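Local coordinates for cystathionine gamma-lyase (Saccharomyces cerevisiae, PDB 1N8P), which belongs to the Cys/Met metabolism family of pyridoxal-5'-phosphate-dependent enzymes and binds pyridoxal-5'-phosphate in a pocket completed by a neighbouring subunit, at residues A[57-61]-A[72-76]; A[77-82]-A[212-216]; A[127-132]-A[159-164]. Numbering follows the deposited sequence.

Contact 1 (A[57-61]-A[72-76])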
ATOM      1  N   ARG A  57      10.181   3.544 -10.529  1.00 43.24           N
ATOM      2  CA  ARG A  57      10.669   2.592 -11.509  1.00 37.70           C
ATOM      3  C   ARG A  57      12.113   2.950 -11.790  1.00 43.84           C
ATOM      4  O   ARG A  57      13.027   2.166 -11.513  1.00 47.16           O
ATOM      5  CB  ARG A  57       9.864   2.704 -12.796  1.00 37.76           C
ATOM      6  CG  ARG A  57       9.965   1.466 -13.660  1.00 46.18           C
ATOM      7  CD  ARG A  57       9.050   1.555 -14.859  1.00 46.07           C
ATOM      8  NE  ARG A  57       9.559   2.487 -15.852  1.00 50.96           N
ATOM      9  CZ  ARG A  57       8.819   3.406 -16.468  1.00 62.63           C
ATOM     10  NH1 ARG A  57       7.523   3.528 -16.191  1.00 64.68           N
ATOM     11  NH2 ARG A  57       9.379   4.209 -17.368  1.00 62.87           N
ATOM     12  N   GLU A  58      12.309   4.151 -12.336  1.00 46.21           N
ATOM     13  CA  GLU A  58      13.636   4.660 -12.673  1.00 42.84           C
ATOM     14  C   GLU A  58      14.648   4.374 -11.578  1.00 37.72           C
ATOM     15  O   GLU A  58      15.705   3.807 -11.824  1.00 39.26           O
ATOM     16  CB  GLU A  58      13.568   6.160 -12.911  1.00 51.99           C
ATOM     17  CG  GLU A  58      14.860   6.774 -13.391  1.00 62.19           C
ATOM     18  CD  GLU A  58      14.841   8.286 -13.275  1.00 68.94           C
ATOM     19  OE1 GLU A  58      14.956   8.792 -12.128  1.00 68.93           O
ATOM     20  OE2 GLU A  58      14.701   8.957 -14.326  1.00 70.00           O
ATOM     21  N   ASN A  59      14.337   4.757 -10.352  1.00 38.58           N
ATOM     22  CA  ASN A  59      15.290   4.506  -9.287  1.00 35.89           C
ATOM     23  C   ASN A  59      15.579   3.038  -9.128  1.00 29.75           C
ATOM     24  O   ASN A  59      16.704   2.671  -8.838  1.00 41.56           O
ATOM     25  CB  ASN A  59      14.798   5.073  -7.961  1.00 46.04           C
ATOM     26  CG  ASN A  59      14.954   6.571  -7.873  1.00 48.10           C
ATOM     27  OD1 ASN A  59      15.858   7.162  -8.494  1.00 49.86           O
ATOM     28  ND2 ASN A  59      14.090   7.202  -7.083  1.00 42.42           N
ATOM     29  N   LEU A  60      14.565   2.193  -9.297  1.00 25.99           N
ATOM     30  CA  LEU A  60      14.756   0.753  -9.174  1.00 15.07           C
ATOM     31  C   LEU A  60      15.734   0.368 -10.235  1.00 14.97           C
ATOM     32  O   LEU A  60      16.799  -0.176  -9.953  1.00 15.60           O
ATOM     33  CB  LEU A  60      13.434   0.011  -9.394  1.00 23.94           C
ATOM     34  CG  LEU A  60      13.460  -1.469  -9.815  1.00 24.03           C
ATOM     35  CD1 LEU A  60      14.109  -2.304  -8.758  1.00  7.96           C
ATOM     36  CD2 LEU A  60      12.037  -1.960 -10.099  1.00 30.15           C
ATOM     37  N   GLU A  61      15.365   0.676 -11.470  1.00 19.84           N
ATOM     38  CA  GLU A  61      16.196   0.410 -12.629  1.00 22.88           C
ATOM     39  C   GLU A  61      17.662   0.795 -12.452  1.00 27.70           C
ATOM     40  O   GLU A  61      18.548   0.032 -12.785  1.00 33.84           O
ATOM     41  CB  GLU A  61      15.578   1.109 -13.840  1.00 28.84           C
ATOM     42  CG  GLU A  61      14.195   0.541 -14.201  1.00 28.62           C
ATOM     43  CD  GLU A  61      13.576   1.238 -15.367  1.00 37.45           C
ATOM     44  OE1 GLU A  61      14.094   2.319 -15.713  1.00 52.86           O
ATOM     45  OE2 GLU A  61      12.580   0.733 -15.935  1.00 37.02           O
ATOM     46  N   TYR A  72      22.677   0.296 -18.146  1.00 55.60           N
ATOM     47  CA  TYR A  72      21.229   0.453 -18.219  1.00 52.30           C
ATOM     48  C   TYR A  72      20.341  -0.611 -17.550  1.00 48.93           C
ATOM     49  O   TYR A  72      20.723  -1.771 -17.414  1.00 45.22           O
ATOM     50  CB  TYR A  72      20.832   0.600 -19.697  1.00 50.74           C
ATOM     51  CG  TYR A  72      21.674   1.633 -20.428  1.00 62.15           C
ATOM     52  CD1 TYR A  72      22.871   1.271 -21.065  1.00 63.69           C
ATOM     53  CD2 TYR A  72      21.298   2.985 -20.453  1.00 62.75           C
ATOM     54  CE1 TYR A  72      23.671   2.227 -21.705  1.00 61.31           C
ATOM     55  CE2 TYR A  72      22.090   3.948 -21.091  1.00 60.35           C
ATOM     56  CZ  TYR A  72      23.272   3.561 -21.711  1.00 64.02           C
ATOM     57  OH  TYR A  72      24.052   4.510 -22.329  1.00 69.31           O
ATOM     58  N   GLY A  73      19.142  -0.182 -17.148  1.00 48.94           N
ATOM     59  CA  GLY A  73      18.156  -1.059 -16.534  1.00 45.31           C
ATOM     60  C   GLY A  73      16.746  -0.705 -16.994  1.00 44.82           C
ATOM     61  O   GLY A  73      16.474   0.429 -17.395  1.00 46.02           O
ATOM     62  N   LEU A  74      15.843  -1.678 -16.953  1.00 45.13           N
ATOM     63  CA  LEU A  74      14.445  -1.471 -17.371  1.00 44.45           C
ATOM     64  C   LEU A  74      13.528  -2.483 -16.676  1.00 42.92           C
ATOM     65  O   LEU A  74      13.726  -3.683 -16.791  1.00 42.83           O
ATOM     66  CB  LEU A  74      14.290  -1.632 -18.897  1.00 41.43           C
ATOM     67  CG  LEU A  74      14.945  -0.625 -19.843  1.00 38.33           C
ATOM     68  CD1 LEU A  74      14.682  -1.095 -21.247  1.00 43.14           C
ATOM     69  CD2 LEU A  74      14.382   0.780 -19.642  1.00 34.29           C
ATOM     70  N   ALA A  75      12.524  -2.013 -15.952  1.00 40.47           N
ATOM     71  CA  ALA A  75      11.649  -2.951 -15.280  1.00 34.92           C
ATOM     72  C   ALA A  75      10.416  -3.128 -16.111  1.00 35.98           C
ATOM     73  O   ALA A  75      10.111  -2.293 -16.946  1.00 35.68           O
ATOM     74  CB  ALA A  75      11.290  -2.447 -13.926  1.00 37.64           C
ATOM     75  N   PHE A  76       9.736  -4.248 -15.902  1.00 36.55           N
ATOM     76  CA  PHE A  76       8.497  -4.572 -16.609  1.00 36.49           C
ATOM     77  C   PHE A  76       7.544  -5.340 -15.673  1.00 35.17           C
ATOM     78  O   PHE A  76       7.929  -5.737 -14.564  1.00 31.30           O
ATOM     79  CB  PHE A  76       8.783  -5.416 -17.859  1.00 39.68           C
ATOM     80  CG  PHE A  76       9.685  -4.742 -18.868  1.00 44.97           C
ATOM     81  CD1 PHE A  76      11.070  -4.913 -18.811  1.00 39.60           C
ATOM     82  CD2 PHE A  76       9.147  -3.946 -19.886  1.00 42.35           C
ATOM     83  CE1 PHE A  76      11.907  -4.302 -19.754  1.00 39.48           C
ATOM     84  CE2 PHE A  76       9.980  -3.332 -20.840  1.00 40.74           C
ATOM     85  CZ  PHE A  76      11.359  -3.509 -20.774  1.00 35.59           C
TER
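One turn of helix 55-67, residues 57-61, runs obliquely against strand 72-76: the axes of the two short segments approach to 7.4 Å, with 129° between their N-to-C directions. The backbones come nearest at E61 and G73, whose CA atoms are 4.6 Å apart. A CB on G73 would point at the helix and run into E61 O, so the missing side chain permits this closeness. Strand 72-76 is an edge strand, within the chain, of the seven-stranded mixed sheet of the type I fold of PLP-dependent enzymes, and its neighbour in the sheet is strand 214-218, to which L74 and F76 are hydrogen-bonded through their backbones. On the helix-facing side E61 reaches across, its OE2 accepting from A75 N at 2.7 Å. R57, one turn earlier, forms a salt bridge to the same carboxylate (R57 NE to E61 OE2, 3.5 Å, a weak hydrogen bond), while its NH1 is bonded to R51 O. Beside this polar link A75 CB touches both L60 CD2, at 3.9 Å, and R57 CG, at 4.1 Å.

Contact 2 (A[77-82]-A[212-216]). With PLP (pyridoxal-5'-phosphate), chain E.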
ATOM      1  N   SER A  77       6.305  -5.545 -16.118  1.00 33.19           N
ATOM      2  CA  SER A  77       5.295  -6.255 -15.334  1.00 21.21           C
ATOM      3  C   SER A  77       5.784  -7.591 -14.790  1.00 22.85           C
ATOM      4  O   SER A  77       5.576  -7.918 -13.643  1.00 30.27           O
ATOM      5  CB  SER A  77       4.084  -6.511 -16.194  1.00 24.45           C
ATOM      6  OG  SER A  77       3.695  -5.346 -16.895  1.00 33.71           O
ATOM      7  N   SER A  78       6.470  -8.358 -15.610  1.00 25.49           N
ATOM      8  CA  SER A  78       6.941  -9.674 -15.187  1.00 31.52           C
ATOM      9  C   SER A  78       8.227 -10.064 -15.890  1.00 37.28           C
ATOM     10  O   SER A  78       8.673  -9.370 -16.810  1.00 45.20           O
ATOM     11  CB  SER A  78       5.885 -10.765 -15.514  1.00 22.39           C
ATOM     12  OG  SER A  78       5.195 -10.532 -16.746  1.00 15.96           O
ATOM     13  N   GLY A  79       8.835 -11.163 -15.446  1.00 33.69           N
ATOM     14  CA  GLY A  79       9.998 -11.645 -16.151  1.00 23.03           C
ATOM     15  C   GLY A  79       9.452 -11.844 -17.554  1.00 32.49           C
ATOM     16  O   GLY A  79       9.972 -11.281 -18.508  1.00 40.33           O
ATOM     17  N   SER A  80       8.358 -12.599 -17.667  1.00 26.52           N
ATOM     18  CA  SER A  80       7.719 -12.882 -18.943  1.00 26.77           C
ATOM     19  C   SER A  80       7.557 -11.697 -19.885  1.00 29.84           C
ATOM     20  O   SER A  80       7.779 -11.830 -21.090  1.00 38.85           O
ATOM     21  CB  SER A  80       6.350 -13.515 -18.709  1.00 29.16           C
ATOM     22  OG  SER A  80       6.509 -14.717 -18.008  1.00 31.10           O
ATOM     23  N   ALA A  81       7.132 -10.562 -19.350  1.00 30.12           N
ATOM     24  CA  ALA A  81       6.948  -9.358 -20.145  1.00 31.99           C
ATOM     25  C   ALA A  81       8.300  -8.863 -20.650  1.00 35.53           C
ATOM     26  O   ALA A  81       8.392  -8.289 -21.733  1.00 40.32           O
ATOM     27  CB  ALA A  81       6.289  -8.289 -19.295  1.00 26.82           C
ATOM     28  N   THR A  82       9.333  -9.112 -19.845  1.00 35.06           N
ATOM     29  CA  THR A  82      10.712  -8.711 -20.111  1.00 35.83           C
ATOM     30  C   THR A  82      11.333  -9.563 -21.207  1.00 41.65           C
ATOM     31  O   THR A  82      12.193  -9.099 -21.968  1.00 50.47           O
ATOM     32  CB  THR A  82      11.564  -8.829 -18.826  1.00 28.52           C
ATOM     33  OG1 THR A  82      11.050  -7.931 -17.839  1.00 37.37           O
ATOM     34  CG2 THR A  82      12.994  -8.479 -19.084  1.00 27.46           C
ATOM     35  N   VAL A 212       5.489  -9.247  -8.510  1.00 24.20           N
ATOM     36  CA  VAL A 212       5.799  -9.886  -9.776  1.00 19.67           C
ATOM     37  C   VAL A 212       6.293  -8.703 -10.612  1.00 28.69           C
ATOM     38  O   VAL A 212       5.529  -7.825 -11.031  1.00 20.96           O
ATOM     39  CB  VAL A 212       4.568 -10.470 -10.472  1.00 26.06           C
ATOM     40  CG1 VAL A 212       4.916 -10.828 -11.883  1.00 25.34           C
ATOM     41  CG2 VAL A 212       4.074 -11.685  -9.751  1.00 24.31           C
ATOM     42  N   LEU A 213       7.596  -8.683 -10.835  1.00 32.04           N
ATOM     43  CA  LEU A 213       8.237  -7.642 -11.600  1.00 29.21           C
ATOM     44  C   LEU A 213       9.468  -8.263 -12.255  1.00 30.92           C
ATOM     45  O   LEU A 213      10.091  -9.163 -11.684  1.00 34.96           O
ATOM     46  CB  LEU A 213       8.626  -6.515 -10.644  1.00 25.76           C
ATOM     47  CG  LEU A 213       9.403  -5.308 -11.139  1.00 19.17           C
ATOM     48  CD1 LEU A 213       9.035  -4.128 -10.332  1.00 18.14           C
ATOM     49  CD2 LEU A 213      10.887  -5.566 -11.031  1.00 22.99           C
ATOM     50  N   GLY A 214       9.792  -7.814 -13.465  1.00 31.15           N
ATOM     51  CA  GLY A 214      10.977  -8.298 -14.156  1.00 22.35           C
ATOM     52  C   GLY A 214      11.871  -7.128 -14.543  1.00 26.84           C
ATOM     53  O   GLY A 214      11.408  -6.000 -14.741  1.00 32.36           O
ATOM     54  N   VAL A 215      13.166  -7.354 -14.616  1.00 26.99           N
ATOM     55  CA  VAL A 215      14.066  -6.282 -15.050  1.00 35.86           C
ATOM     56  C   VAL A 215      15.245  -6.797 -15.858  1.00 35.88           C
ATOM     57  O   VAL A 215      15.699  -7.928 -15.658  1.00 32.06           O
ATOM     58  CB  VAL A 215      14.639  -5.466 -13.878  1.00 34.41           C
ATOM     59  CG1 VAL A 215      13.530  -4.724 -13.213  1.00 44.13           C
ATOM     60  CG2 VAL A 215      15.370  -6.378 -12.893  1.00 34.23           C
ATOM     61  N   LEU A 216      15.731  -5.964 -16.775  1.00 36.55           N
ATOM     62  CA  LEU A 216      16.880  -6.325 -17.584  1.00 30.17           C
ATOM     63  C   LEU A 216      17.884  -5.205 -17.416  1.00 34.35           C
ATOM     64  O   LEU A 216      17.567  -4.115 -16.893  1.00 30.14           O
ATOM     65  CB  LEU A 216      16.461  -6.517 -19.058  1.00 22.99           C
ATOM     66  CG  LEU A 216      16.428  -5.509 -20.231  1.00 33.42           C
ATOM     67  CD1 LEU A 216      15.110  -5.664 -21.033  1.00 25.08           C
ATOM     68  CD2 LEU A 216      16.562  -4.089 -19.750  1.00 30.58           C
TER
HETATM   69  N1  PLP E 400      12.173 -17.190 -15.459  1.00 63.84           N
HETATM   70  C2  PLP E 400      12.724 -17.888 -14.406  1.00 66.19           C
HETATM   71  C2A PLP E 400      14.141 -18.400 -14.642  1.00 62.39           C
HETATM   72  C3  PLP E 400      11.871 -18.038 -13.191  1.00 66.73           C
HETATM   73  O3  PLP E 400      12.513 -18.704 -12.200  1.00 70.00           O
HETATM   74  C4  PLP E 400      10.553 -17.489 -13.155  1.00 59.54           C
HETATM   75  C4A PLP E 400       9.681 -17.679 -11.945  1.00 59.52           C
HETATM   76  C5  PLP E 400      10.090 -16.760 -14.370  1.00 56.73           C
HETATM   77  C6  PLP E 400      10.912 -16.630 -15.475  1.00 63.44           C
HETATM   78  C5A PLP E 400       8.708 -16.088 -14.322  1.00 54.93           C
HETATM   79  O4P PLP E 400       8.748 -14.734 -13.910  1.00 41.50           O
HETATM   80  P   PLP E 400       7.431 -13.891 -13.888  1.00 38.73           P
HETATM   81  O1P PLP E 400       7.826 -12.682 -13.209  1.00 49.06           O
HETATM   82  O2P PLP E 400       6.427 -14.700 -13.095  1.00 51.55           O
HETATM   83  O3P PLP E 400       7.076 -13.792 -15.296  1.00 43.50           O
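The phosphate-binding end of the pyridoxal-5'-phosphate pocket is built here, where helix 79-88 starts beside strand 214-218 and S78, G79, S80 and V212 line the site. The PLP phosphate sits at the first turn of the helix: G79 N donates to O1P of PLP (2.9 Å), and both S80 N and S80 OG donate to O3P (2.9 Å each). S78 is the N-cap, its OG accepting from A81 N at 3.2 Å and also bonded to G235 O of the second subunit. V212 CG1 packs on S78 CB (3.8 Å) and lies 3.7 Å from O1P of PLP. Further along, the backbones almost touch, with the CA atoms of G79 and G214 4.0 Å apart; a CB on G214 would clash with S78 O, G79 N and T82 OG1. T82 OG1 donates to S78 O (3.0 Å) and lies 3.5 Å from G214 C, while T82 CG2 meets L216 CB at 4.0 Å. The S77 carbonyl oxygen receives a CA-H...O contact from L213 CA (3.4 Å). R51 and Y49 of the second subunit also bond PLP, so the site is completed across the subunit interface. With backbone amides and a serine hydroxyl as the donors at this helix end, the phosphate is held by directed NH and OH groups, and the helix N terminus probably adds a favourable electrostatic contribution.

Contact 3 (A[127-132]-A[159-164])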
ATOM      1  N   LEU A 127      24.563 -26.508 -25.030  1.00 65.80           N
ATOM      2  CA  LEU A 127      24.734 -25.353 -25.900  1.00 64.42           C
ATOM      3  C   LEU A 127      26.019 -25.301 -26.723  1.00 66.28           C
ATOM      4  O   LEU A 127      25.964 -25.200 -27.950  1.00 64.81           O
ATOM      5  CB  LEU A 127      24.611 -24.077 -25.071  1.00 59.19           C
ATOM      6  CG  LEU A 127      24.310 -22.815 -25.867  1.00 59.60           C
ATOM      7  CD1 LEU A 127      23.054 -23.033 -26.687  1.00 55.78           C
ATOM      8  CD2 LEU A 127      24.137 -21.636 -24.924  1.00 59.72           C
ATOM      9  N   LEU A 128      27.172 -25.375 -26.058  1.00 68.92           N
ATOM     10  CA  LEU A 128      28.470 -25.305 -26.738  1.00 65.22           C
ATOM     11  C   LEU A 128      28.786 -26.326 -27.829  1.00 64.87           C
ATOM     12  O   LEU A 128      29.802 -26.205 -28.493  1.00 66.87           O
ATOM     13  CB  LEU A 128      29.594 -25.321 -25.712  1.00 61.94           C
ATOM     14  CG  LEU A 128      29.650 -24.090 -24.801  1.00 62.14           C
ATOM     15  CD1 LEU A 128      30.798 -24.224 -23.823  1.00 58.51           C
ATOM     16  CD2 LEU A 128      29.828 -22.841 -25.643  1.00 61.59           C
ATOM     17  N   ASN A 129      27.930 -27.322 -28.033  1.00 68.77           N
ATOM     18  CA  ASN A 129      28.181 -28.316 -29.074  1.00 67.25           C
ATOM     19  C   ASN A 129      27.194 -28.281 -30.234  1.00 67.72           C
ATOM     20  O   ASN A 129      27.499 -28.740 -31.328  1.00 69.23           O
ATOM     21  CB  ASN A 129      28.204 -29.717 -28.470  1.00 63.84           C
ATOM     22  CG  ASN A 129      29.430 -29.952 -27.622  1.00 68.56           C
ATOM     23  OD1 ASN A 129      30.555 -29.953 -28.119  1.00 70.00           O
ATOM     24  ND2 ASN A 129      29.224 -30.142 -26.327  1.00 70.00           N
ATOM     25  N   ASP A 130      26.011 -27.727 -30.013  1.00 68.37           N
ATOM     26  CA  ASP A 130      25.022 -27.679 -31.076  1.00 65.01           C
ATOM     27  C   ASP A 130      24.772 -26.270 -31.559  1.00 64.33           C
ATOM     28  O   ASP A 130      24.033 -26.053 -32.531  1.00 66.74           O
ATOM     29  CB  ASP A 130      23.714 -28.296 -30.591  1.00 63.07           C
ATOM     30  CG  ASP A 130      23.889 -29.734 -30.135  1.00 68.67           C
ATOM     31  OD1 ASP A 130      24.960 -30.334 -30.409  1.00 64.83           O
ATOM     32  OD2 ASP A 130      22.948 -30.265 -29.510  1.00 67.63           O
ATOM     33  N   LEU A 131      25.397 -25.309 -30.889  1.00 64.10           N
ATOM     34  CA  LEU A 131      25.209 -23.917 -31.260  1.00 65.86           C
ATOM     35  C   LEU A 131      25.744 -23.576 -32.647  1.00 65.74           C
ATOM     36  O   LEU A 131      25.123 -22.802 -33.364  1.00 66.65           O
ATOM     37  CB  LEU A 131      25.834 -22.987 -30.222  1.00 63.21           C
ATOM     38  CG  LEU A 131      25.443 -21.527 -30.472  1.00 67.34           C
ATOM     39  CD1 LEU A 131      23.916 -21.396 -30.479  1.00 63.88           C
ATOM     40  CD2 LEU A 131      26.070 -20.637 -29.406  1.00 67.63           C
ATOM     41  N   PRO A 132      26.896 -24.149 -33.048  1.00 66.19           N
ATOM     42  CA  PRO A 132      27.441 -23.848 -34.377  1.00 65.05           C
ATOM     43  C   PRO A 132      26.524 -24.390 -35.458  1.00 65.48           C
ATOM     44  O   PRO A 132      26.139 -23.674 -36.380  1.00 65.00           O
ATOM     45  CB  PRO A 132      28.793 -24.539 -34.356  1.00 60.71           C
ATOM     46  CG  PRO A 132      28.541 -25.700 -33.501  1.00 65.38           C
ATOM     47  CD  PRO A 132      27.733 -25.150 -32.366  1.00 64.66           C
ATOM     48  N   LYS A 159      32.469 -18.752 -23.488  1.00 46.55           N
ATOM     49  CA  LYS A 159      32.560 -19.699 -24.596  1.00 46.99           C
ATOM     50  C   LYS A 159      31.412 -19.444 -25.596  1.00 51.43           C
ATOM     51  O   LYS A 159      31.631 -19.419 -26.807  1.00 60.67           O
ATOM     52  CB  LYS A 159      32.506 -21.151 -24.085  1.00 42.68           C
ATOM     53  CG  LYS A 159      33.880 -21.726 -23.685  1.00 40.51           C
ATOM     54  CD  LYS A 159      33.766 -23.152 -23.190  1.00 39.51           C
ATOM     55  CE  LYS A 159      35.119 -23.875 -23.121  1.00 46.35           C
ATOM     56  NZ  LYS A 159      36.144 -23.317 -22.179  1.00 42.76           N
ATOM     57  N   VAL A 160      30.195 -19.228 -25.100  1.00 47.60           N
ATOM     58  CA  VAL A 160      29.075 -18.989 -25.988  1.00 44.80           C
ATOM     59  C   VAL A 160      29.144 -17.620 -26.648  1.00 46.61           C
ATOM     60  O   VAL A 160      28.803 -17.497 -27.818  1.00 54.44           O
ATOM     61  CB  VAL A 160      27.703 -19.149 -25.257  1.00 47.41           C
ATOM     62  CG1 VAL A 160      26.561 -18.696 -26.154  1.00 39.48           C
ATOM     63  CG2 VAL A 160      27.483 -20.603 -24.890  1.00 47.51           C
ATOM     64  N   ALA A 161      29.564 -16.582 -25.935  1.00 42.49           N
ATOM     65  CA  ALA A 161      29.640 -15.265 -26.577  1.00 42.90           C
ATOM     66  C   ALA A 161      30.624 -15.355 -27.745  1.00 48.84           C
ATOM     67  O   ALA A 161      30.367 -14.853 -28.841  1.00 45.11           O
ATOM     68  CB  ALA A 161      30.118 -14.224 -25.596  1.00 39.28           C
ATOM     69  N   ASP A 162      31.755 -16.007 -27.480  1.00 49.37           N
ATOM     70  CA  ASP A 162      32.808 -16.213 -28.455  1.00 42.50           C
ATOM     71  C   ASP A 162      32.288 -17.020 -29.619  1.00 43.83           C
ATOM     72  O   ASP A 162      32.376 -16.589 -30.756  1.00 48.62           O
ATOM     73  CB  ASP A 162      33.970 -16.967 -27.814  1.00 42.97           C
ATOM     74  CG  ASP A 162      34.823 -16.090 -26.942  1.00 37.80           C
ATOM     75  OD1 ASP A 162      34.548 -14.858 -26.912  1.00 30.78           O
ATOM     76  OD2 ASP A 162      35.763 -16.640 -26.306  1.00 28.83           O
ATOM     77  N   LEU A 163      31.762 -18.204 -29.321  1.00 46.21           N
ATOM     78  CA  LEU A 163      31.214 -19.104 -30.333  1.00 48.52           C
ATOM     79  C   LEU A 163      30.279 -18.363 -31.281  1.00 50.19           C
ATOM     80  O   LEU A 163      30.129 -18.746 -32.429  1.00 52.85           O
ATOM     81  CB  LEU A 163      30.447 -20.235 -29.655  1.00 49.26           C
ATOM     82  CG  LEU A 163      30.226 -21.544 -30.403  1.00 55.59           C
ATOM     83  CD1 LEU A 163      31.563 -22.221 -30.637  1.00 57.71           C
ATOM     84  CD2 LEU A 163      29.332 -22.457 -29.579  1.00 55.56           C
ATOM     85  N   ILE A 164      29.652 -17.296 -30.794  1.00 53.53           N
ATOM     86  CA  ILE A 164      28.723 -16.517 -31.605  1.00 55.33           C
ATOM     87  C   ILE A 164      29.483 -15.605 -32.558  1.00 57.39           C
ATOM     88  O   ILE A 164      29.085 -15.448 -33.715  1.00 62.80           O
ATOM     89  CB  ILE A 164      27.742 -15.689 -30.704  1.00 51.80           C
ATOM     90  CG1 ILE A 164      26.741 -16.627 -30.030  1.00 52.51           C
ATOM     91  CG2 ILE A 164      26.973 -14.690 -31.520  1.00 45.01           C
ATOM     92  CD1 ILE A 164      25.679 -15.923 -29.231  1.00 51.56           C
TER
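Leucine rotamers set the fit between residues 127-132 and 159-164. L127 and L131, both with chi1 t and chi2 p, send their CA-to-CB bonds toward the other helix and place their CD2 methyls against V160, at 3.5 Å from CG2 for L127 and at 3.8 Å from CG1 for L131. L128 starts sideways but, with chi1 m and chi2 t, extends across the gap: its CD2 lies 3.3 Å from V160 CG2, and its CD1 3.2 Å from K159 CD. V160, with chi1 t, thus has its two methyls engaged by three leucines. The two segments are nearly parallel, 11° between their directions with axes 10.2 Å apart, and the helices lie side by side on one face of the mixed sheet of the alpha/beta type I fold. Strand 139-144 lies between them in sequence, and L127, V160 and I164 all rest on it; V160 and I164 also reach L175 of strand 174-178. Toward the later ends L163, again t then p, points at the first helix; its CD2 approaches L131 CB to 3.6 Å, L128 CD2 to 4.0 Å and P132 CD to 4.2 Å. The ring of P132 stands where the helix is kinked, the proline nitrogen having no hydrogen to give to the preceding turn. I164, with chi1 m and chi2 t, brings its CG1 to 4.1 Å from L131 CD2. At the solvent side K159 aims its CA-to-CB bond toward the leucines, yet the extended chi2 and chi3 carry its chain past L128 and its ammonium NZ away from the apolar seam.

How the contacts relate
From the N terminus, contact 1 closes first: ten residues, mostly the rest of helix 55-67, separate segments 57-61 and 72-76. The chain then passes through S77 and S78 into helix 79-88, where contact 2 opens, to close only when strand 214-218 returns beside strand 72-76. Contacts 1 and 2 are therefore in series yet adjoin, since they share these two neighbouring strands and A75 packs on V215. Contact 3 is nested inside the long loop of contact 2; it joins two helices flanking strand 139-144 in sequence, with nearest atoms about 17 Å from contact 2 and about 18 Å from contact 1. The seven-stranded sheet connects all three.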